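PDB 3K25: Slr1438 protein from Synechocystis sp., which is of unknown function but probably binds a carbohydrate and may act as a sugar isomerase of the aldose 1-epimerase type. Local coordinates for residues G162-F167 with V241-A246. Sequence-based numbering, arbitrary orientation.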
# COMPACT_ATOMS: atom_id res chain seq x y z
N GLY A 162 0.16 -5.59 2.81
CA GLY A 162 0.17 -4.19 3.21
C GLY A 162 -0.05 -3.21 2.08
O GLY A 162 0.19 -3.50 0.90
N PHE A 163 -0.53 -2.03 2.44
CA PHE A 163 -0.77 -0.98 1.46
C PHE A 163 0.12 0.16 1.90
O PHE A 163 0.17 0.51 3.08
CB PHE A 163 -2.26 -0.59 1.42
CG PHE A 163 -3.13 -1.66 0.80
CD1 PHE A 163 -3.40 -1.66 -0.56
CD2 PHE A 163 -3.64 -2.70 1.58
CE1 PHE A 163 -4.16 -2.68 -1.15
CE2 PHE A 163 -4.40 -3.72 1.01
CZ PHE A 163 -4.66 -3.71 -0.36
N HIS A 164 0.82 0.74 0.93
CA HIS A 164 1.80 1.79 1.19
C HIS A 164 1.40 3.13 0.56
O HIS A 164 2.18 3.73 -0.19
CB HIS A 164 3.13 1.27 0.62
CG HIS A 164 4.32 2.09 0.96
ND1 HIS A 164 5.53 1.53 1.29
CD2 HIS A 164 4.52 3.43 0.95
CE1 HIS A 164 6.43 2.48 1.46
NE2 HIS A 164 5.84 3.65 1.26
N PRO A 165 0.21 3.65 0.89
CA PRO A 165 -0.21 4.93 0.31
C PRO A 165 0.70 6.13 0.60
O PRO A 165 1.14 6.33 1.73
CB PRO A 165 -1.61 5.13 0.88
CG PRO A 165 -1.47 4.54 2.26
CD PRO A 165 -0.70 3.24 1.97
N TYR A 166 0.96 6.90 -0.44
CA TYR A 166 1.77 8.12 -0.35
C TYR A 166 0.80 9.31 -0.43
O TYR A 166 0.45 9.74 -1.53
CB TYR A 166 2.73 8.22 -1.52
CG TYR A 166 3.88 7.25 -1.50
CD1 TYR A 166 5.15 7.67 -1.15
CD2 TYR A 166 3.70 5.93 -1.89
CE1 TYR A 166 6.23 6.81 -1.19
CE2 TYR A 166 4.77 5.05 -1.93
CZ TYR A 166 6.04 5.49 -1.59
OH TYR A 166 7.12 4.64 -1.67
N PHE A 167 0.37 9.83 0.72
CA PHE A 167 -0.54 10.96 0.71
C PHE A 167 0.19 12.28 0.50
O PHE A 167 1.26 12.50 1.08
CB PHE A 167 -1.32 10.98 2.01
CG PHE A 167 -2.15 9.76 2.22
CD1 PHE A 167 -3.21 9.47 1.37
CD2 PHE A 167 -1.87 8.88 3.27
CE1 PHE A 167 -3.98 8.34 1.55
CE2 PHE A 167 -2.63 7.74 3.46
CZ PHE A 167 -3.70 7.47 2.60
N VAL A 241 2.18 1.89 9.84
CA VAL A 241 3.50 2.41 9.53
C VAL A 241 3.43 3.86 9.02
O VAL A 241 2.50 4.23 8.30
CB VAL A 241 4.20 1.53 8.45
CG1 VAL A 241 5.48 2.21 7.96
CG2 VAL A 241 4.53 0.15 9.04
N LEU A 242 4.41 4.67 9.42
CA LEU A 242 4.45 6.06 8.98
C LEU A 242 5.81 6.38 8.35
O LEU A 242 6.83 6.28 9.02
CB LEU A 242 4.17 6.99 10.16
CG LEU A 242 3.96 8.43 9.73
CD1 LEU A 242 2.88 9.08 10.59
CD2 LEU A 242 5.29 9.18 9.81
N TRP A 243 5.80 6.74 7.07
CA TRP A 243 7.01 7.03 6.29
C TRP A 243 6.98 8.47 5.79
O TRP A 243 5.94 8.96 5.32
CB TRP A 243 7.06 6.06 5.11
CG TRP A 243 8.16 6.23 4.04
CD1 TRP A 243 8.02 6.02 2.68
CD2 TRP A 243 9.55 6.47 4.26
NE1 TRP A 243 9.23 6.12 2.05
CE2 TRP A 243 10.19 6.39 2.99
CE3 TRP A 243 10.32 6.74 5.39
CZ2 TRP A 243 11.56 6.58 2.84
CZ3 TRP A 243 11.69 6.92 5.23
CH2 TRP A 243 12.29 6.84 3.96
N THR A 244 8.11 9.16 5.88
CA THR A 244 8.20 10.53 5.41
C THR A 244 9.64 11.01 5.46
O THR A 244 10.40 10.62 6.34
CB THR A 244 7.31 11.48 6.26
OG1 THR A 244 7.51 12.83 5.82
CG2 THR A 244 7.66 11.36 7.73
N VAL A 245 10.03 11.84 4.49
CA VAL A 245 11.39 12.36 4.45
C VAL A 245 11.44 13.84 4.09
O VAL A 245 10.57 14.36 3.37
CB VAL A 245 12.27 11.59 3.42
CG1 VAL A 245 12.21 10.10 3.68
CG2 VAL A 245 11.81 11.91 2.00
N ALA A 246 12.46 14.51 4.61
CA ALA A 246 12.66 15.93 4.35
C ALA A 246 12.72 16.16 2.84
O ALA A 246 13.42 15.44 2.13
CB ALA A 246 13.95 16.40 5.01
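H164 and Y166 face W243 from a strand that runs in the same direction as 239-245, with CA atoms 8.5 Å apart at H164–V241 and again at Y166–W243. The gap is that of second neighbours in a sheet: strand 250-256 lies between them, antiparallel to both, in the β-sandwich expected of the galactose mutarotase-like fold. No hydrogen bond joins the two segments; H164, Y166 and W243 meet through their side chains across the middle strand. Strand 157-168 is interrupted at H164 and P165; proline suits such a break because its nitrogen carries no hydrogen for pairing.

W243 points toward the other strand, its CG anti to the backbone N (chi1 174°), which carries the CD1 corner of the indole to H164 and Y166. A tryptophan is long enough to bridge this width. Y166 adds a lighter apolar contact, its CE1 4.3 Å from W243 CD1. Its ring also packs edge-to-face on Y250, which W243 touches too, while E254 borders both H164 and W243. H164 and E254 probably match the acid-base histidine and glutamate of galactose mutarotases, so the cluster probably lines the sugar site. Histidine suits this place, being flat enough to lie beside the indole yet polar: imidazole and indole planes stand at 87°, and at the imidazole edge H164 NE2 approaches W243 CD1 to 3.5 Å.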